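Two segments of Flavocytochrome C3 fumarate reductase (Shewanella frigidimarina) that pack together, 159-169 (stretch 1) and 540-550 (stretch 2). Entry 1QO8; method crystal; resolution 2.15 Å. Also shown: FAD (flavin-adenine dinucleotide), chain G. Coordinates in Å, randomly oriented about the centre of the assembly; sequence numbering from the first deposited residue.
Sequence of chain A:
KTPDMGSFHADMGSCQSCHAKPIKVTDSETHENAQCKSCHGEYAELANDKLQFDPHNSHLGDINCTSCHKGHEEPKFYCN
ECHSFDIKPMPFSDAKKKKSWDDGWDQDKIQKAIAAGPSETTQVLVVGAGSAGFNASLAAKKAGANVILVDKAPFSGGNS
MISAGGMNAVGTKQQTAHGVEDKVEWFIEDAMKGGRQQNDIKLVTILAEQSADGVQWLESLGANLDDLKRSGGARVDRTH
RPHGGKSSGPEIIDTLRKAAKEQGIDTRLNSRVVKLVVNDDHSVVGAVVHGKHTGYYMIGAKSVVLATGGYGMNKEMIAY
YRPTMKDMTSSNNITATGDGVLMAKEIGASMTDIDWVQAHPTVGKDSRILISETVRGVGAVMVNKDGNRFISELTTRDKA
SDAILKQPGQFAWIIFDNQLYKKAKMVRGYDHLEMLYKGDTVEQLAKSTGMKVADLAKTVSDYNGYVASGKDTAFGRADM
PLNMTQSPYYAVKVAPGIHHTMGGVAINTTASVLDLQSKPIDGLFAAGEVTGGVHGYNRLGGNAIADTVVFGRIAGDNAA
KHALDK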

# COMPACT_ATOMS: atom_id res chain seq x y z
N ASN A 159 -9.61 -5.44 19.94
CA ASN A 159 -10.88 -4.92 19.44
C ASN A 159 -11.99 -5.94 19.67
O ASN A 159 -13.16 -5.54 19.77
CB ASN A 159 -10.83 -4.54 17.94
CG ASN A 159 -10.17 -3.18 17.73
OD1 ASN A 159 -10.32 -2.28 18.53
ND2 ASN A 159 -9.41 -2.97 16.63
N SER A 160 -11.66 -7.23 19.59
CA SER A 160 -12.61 -8.29 19.68
C SER A 160 -13.50 -8.16 20.92
O SER A 160 -14.72 -8.31 20.73
CB SER A 160 -12.01 -9.72 19.80
OG SER A 160 -11.24 -9.99 18.62
N MET A 161 -12.99 -7.65 22.04
CA MET A 161 -13.72 -7.66 23.28
C MET A 161 -14.69 -6.50 23.34
O MET A 161 -15.43 -6.37 24.31
CB MET A 161 -12.69 -7.54 24.46
CG MET A 161 -12.08 -6.18 24.63
SD MET A 161 -10.59 -6.01 25.62
CE MET A 161 -11.30 -6.38 27.28
N ILE A 162 -14.57 -5.51 22.43
CA ILE A 162 -15.51 -4.39 22.47
C ILE A 162 -16.51 -4.50 21.34
O ILE A 162 -17.16 -3.52 21.06
CB ILE A 162 -14.85 -3.02 22.42
CG1 ILE A 162 -13.96 -2.96 21.16
CG2 ILE A 162 -14.13 -2.77 23.77
CD1 ILE A 162 -13.35 -1.56 21.07
N SER A 163 -16.46 -5.61 20.65
CA SER A 163 -17.35 -5.96 19.56
C SER A 163 -18.76 -6.23 20.14
O SER A 163 -19.04 -6.76 21.18
CB SER A 163 -16.87 -7.11 18.69
OG SER A 163 -17.03 -8.37 19.27
N ALA A 164 -19.69 -5.72 19.40
CA ALA A 164 -21.04 -5.38 19.36
C ALA A 164 -22.13 -6.22 18.73
O ALA A 164 -23.29 -6.41 19.10
CB ALA A 164 -20.78 -4.23 18.20
N GLY A 165 -21.85 -6.68 17.51
CA GLY A 165 -22.91 -7.06 16.56
C GLY A 165 -22.70 -8.50 16.10
O GLY A 165 -22.67 -8.71 14.88
N GLY A 166 -22.36 -9.41 16.96
CA GLY A 166 -22.12 -10.76 16.79
C GLY A 166 -21.37 -11.35 15.63
O GLY A 166 -20.63 -10.70 14.92
N MET A 167 -21.66 -12.60 15.35
CA MET A 167 -20.93 -13.52 14.50
C MET A 167 -21.88 -14.13 13.47
O MET A 167 -22.95 -14.64 13.83
CB MET A 167 -20.37 -14.60 15.43
CG MET A 167 -19.61 -15.68 14.67
SD MET A 167 -18.65 -16.88 15.58
CE MET A 167 -18.19 -17.97 14.24
N ASN A 168 -21.60 -13.92 12.20
CA ASN A 168 -22.28 -14.51 11.07
C ASN A 168 -21.98 -15.98 10.93
O ASN A 168 -20.87 -16.47 11.14
CB ASN A 168 -21.91 -13.74 9.75
CG ASN A 168 -22.50 -12.36 9.73
OD1 ASN A 168 -23.48 -12.08 10.46
ND2 ASN A 168 -22.01 -11.39 8.98
N ALA A 169 -23.03 -16.78 10.74
CA ALA A 169 -22.84 -18.21 10.40
C ALA A 169 -24.06 -18.68 9.60
O ALA A 169 -25.15 -18.10 9.65
CB ALA A 169 -22.65 -19.05 11.63
N LEU A 540 -18.54 -6.75 5.85
CA LEU A 540 -19.87 -6.76 6.46
C LEU A 540 -19.95 -7.00 7.95
O LEU A 540 -19.22 -7.82 8.56
CB LEU A 540 -20.68 -7.89 5.74
CG LEU A 540 -20.83 -7.67 4.23
CD1 LEU A 540 -21.83 -8.62 3.57
CD2 LEU A 540 -21.35 -6.25 3.95
N GLY A 541 -20.85 -6.36 8.66
CA GLY A 541 -21.12 -6.60 10.09
C GLY A 541 -21.31 -8.09 10.38
O GLY A 541 -22.01 -8.79 9.64
N GLY A 542 -20.53 -8.69 11.29
CA GLY A 542 -20.62 -10.05 11.68
C GLY A 542 -19.59 -11.00 11.07
O GLY A 542 -19.33 -12.12 11.55
N ASN A 543 -18.97 -10.54 9.97
CA ASN A 543 -18.05 -11.41 9.25
C ASN A 543 -16.64 -11.38 9.80
O ASN A 543 -15.92 -12.38 9.71
CB ASN A 543 -18.04 -10.90 7.79
CG ASN A 543 -19.08 -11.65 6.98
OD1 ASN A 543 -19.77 -12.51 7.53
ND2 ASN A 543 -19.15 -11.34 5.71
N ALA A 544 -16.23 -10.26 10.37
CA ALA A 544 -14.85 -10.22 10.94
C ALA A 544 -14.71 -11.01 12.23
O ALA A 544 -13.68 -11.67 12.46
CB ALA A 544 -14.49 -8.78 11.28
N ILE A 545 -15.75 -10.97 13.09
CA ILE A 545 -15.75 -11.86 14.27
C ILE A 545 -15.73 -13.29 13.74
O ILE A 545 -14.95 -14.10 14.25
CB ILE A 545 -16.93 -11.68 15.27
CG1 ILE A 545 -16.66 -10.39 15.99
CG2 ILE A 545 -17.05 -12.84 16.28
CD1 ILE A 545 -15.45 -10.54 16.96
N ALA A 546 -16.50 -13.61 12.69
CA ALA A 546 -16.50 -14.98 12.22
C ALA A 546 -15.16 -15.43 11.65
O ALA A 546 -14.73 -16.57 11.75
CB ALA A 546 -17.55 -15.17 11.12
N ASP A 547 -14.53 -14.53 10.91
CA ASP A 547 -13.15 -14.66 10.42
C ASP A 547 -12.20 -14.96 11.58
O ASP A 547 -11.44 -15.90 11.47
CB ASP A 547 -12.81 -13.32 9.75
CG ASP A 547 -11.40 -13.17 9.24
OD1 ASP A 547 -10.68 -14.15 8.96
OD2 ASP A 547 -11.00 -11.98 9.11
N THR A 548 -12.20 -14.29 12.70
CA THR A 548 -11.24 -14.57 13.79
C THR A 548 -11.46 -15.98 14.32
O THR A 548 -10.46 -16.67 14.61
CB THR A 548 -11.31 -13.56 14.95
OG1 THR A 548 -12.61 -13.72 15.58
CG2 THR A 548 -11.19 -12.13 14.46
N VAL A 549 -12.71 -16.49 14.30
CA VAL A 549 -12.91 -17.84 14.80
C VAL A 549 -12.46 -18.86 13.75
O VAL A 549 -11.69 -19.79 13.99
CB VAL A 549 -14.36 -18.14 15.22
CG1 VAL A 549 -14.50 -19.57 15.66
CG2 VAL A 549 -14.75 -17.18 16.36
N VAL A 550 -13.00 -18.75 12.55
CA VAL A 550 -12.74 -19.76 11.54
C VAL A 550 -11.23 -19.80 11.20
O VAL A 550 -10.67 -20.88 11.07
CB VAL A 550 -13.56 -19.45 10.30
CG1 VAL A 550 -13.08 -20.23 9.08
CG2 VAL A 550 -15.05 -19.73 10.52
PA FAD G . -7.91 -7.98 17.97
O1A FAD G . -9.11 -8.43 18.72
O2A FAD G . -7.61 -6.66 17.85
O5B FAD G . -6.75 -8.39 18.95
C5B FAD G . -5.31 -8.33 18.59
C4B FAD G . -4.46 -8.60 19.92
O4B FAD G . -3.03 -8.52 19.43
C3B FAD G . -4.56 -7.39 20.91
O3B FAD G . -5.04 -7.60 22.17
C2B FAD G . -3.24 -6.57 20.69
O2B FAD G . -2.75 -5.87 21.86
C1B FAD G . -2.30 -7.69 20.42
N9A FAD G . -1.11 -7.28 19.67
C8A FAD G . -1.01 -6.35 18.66
N7A FAD G . 0.22 -6.15 18.29
C5A FAD G . 1.00 -6.98 19.10
C6A FAD G . 2.44 -7.16 19.25
N6A FAD G . 3.33 -6.54 18.54
N1A FAD G . 2.79 -8.11 20.16
C2A FAD G . 1.90 -8.73 20.99
N3A FAD G . 0.55 -8.61 20.93
C4A FAD G . 0.19 -7.70 19.99
N1 FAD G . -16.88 -7.30 13.59
C2 FAD G . -17.83 -8.18 13.50
O2 FAD G . -17.91 -9.10 12.74
N3 FAD G . -18.98 -8.16 14.34
C4 FAD G . -19.01 -7.14 15.29
O4 FAD G . -19.97 -7.03 16.00
C4X FAD G . -17.96 -6.13 15.33
N5 FAD G . -18.03 -5.12 16.20
C5X FAD G . -17.03 -4.22 16.31
C6 FAD G . -17.16 -3.19 17.26
C7 FAD G . -16.16 -2.27 17.40
C7M FAD G . -16.22 -1.14 18.38
C8 FAD G . -14.97 -2.41 16.59
C8M FAD G . -13.84 -1.45 16.78
C9 FAD G . -14.82 -3.43 15.69
C9A FAD G . -15.83 -4.36 15.52
N10 FAD G . -15.80 -5.43 14.60
C10 FAD G . -16.82 -6.30 14.48
C1' FAD G . -14.50 -5.87 14.01
C2' FAD G . -13.98 -7.14 14.77
O2' FAD G . -14.32 -6.79 16.16
C3' FAD G . -12.44 -7.04 14.72
O3' FAD G . -11.98 -7.05 13.36
C4' FAD G . -11.89 -8.45 15.15
O4' FAD G . -12.27 -8.55 16.55
C5' FAD G . -10.33 -8.34 15.08
O5' FAD G . -9.86 -9.59 15.90
P FAD G . -8.38 -9.99 15.99
O1P FAD G . -8.39 -11.26 16.82
O2P FAD G . -7.95 -10.00 14.67
O3P FAD G . -7.75 -8.83 16.60

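A recurring principle of protein interiors is that a polar group may be buried cheaply if a partner waits for it, and the packing of residues 159-169 against 540-550 in this flavocytochrome is a compact illustration. The two stretches meet where a short strand passes the start of a helix, and Asn168 supplies every conventional hydrogen bond between them. Its backbone N donates to Gly542 O at 3.0 Å, with an almost linear angle of 178°. Its side chain, pointing toward the helix, places ND2 2.7 Å from Gly541 O and 2.9 Å from Asn543 OD1, so that one amide group serves two acceptors, the second with the straighter geometry (160° against 139°). ND2 also lies 3.3 Å from Asn543 N, but both are donors and the approach is mere proximity. The remaining amide atom, OD1, is satisfied elsewhere in the structure.

Gly542, at the N-cap position, makes this close approach possible. At its positive phi a CB would jam against the preceding carbonyl and would also fall 2.3 Å from Asn168 OD1. Gly542 CA also comes within 3.3 Å of Gly166 O in a CA-H...O contact (157° at H). Gly542 O, besides accepting from Asn168, receives a weak bond of 3.4 Å from Ala546 N within the helix.

The flavin settles much of the remaining account. Gly166 O accepts from FAD N3 at 3.1 Å, and Ile545 N donates to FAD O2 at 2.9 Å and 176°; Gly542 N reaches the same O2 at 3.0 Å, though at 122° the bond is weak. One edge of the isoalloxazine is thus read by backbone groups from both stretches, a donor and an acceptor each meeting its complement. Gly165 N adds a very short bond of 2.4 Å to FAD O4. Ser160 OG accepts from the ribityl hydroxyl FAD O4' at 2.7 Å and donates to the phosphate oxygen FAD O1A at 2.6 Å. Ser163 OG, by contrast, stays within its own stretch, donating to Ser160 O at 2.7 Å; its 3.5 Å approach to Ile545 CD1 is simple packing.

Apolar contacts complete the interface. Met167, with all three chi angles t, extends along the helix: its CB lies 3.9 Å from Ile545 CG2, its CG 4.1 Å from Ala546 CB, and its CE 4.0 Å from Val549 CB. The extended chain thereby touches three residues of the helix, Ile545, Ala546 and Val549, while the neighbouring Asn168 pairs its N and ND2 donors around the start of the helix.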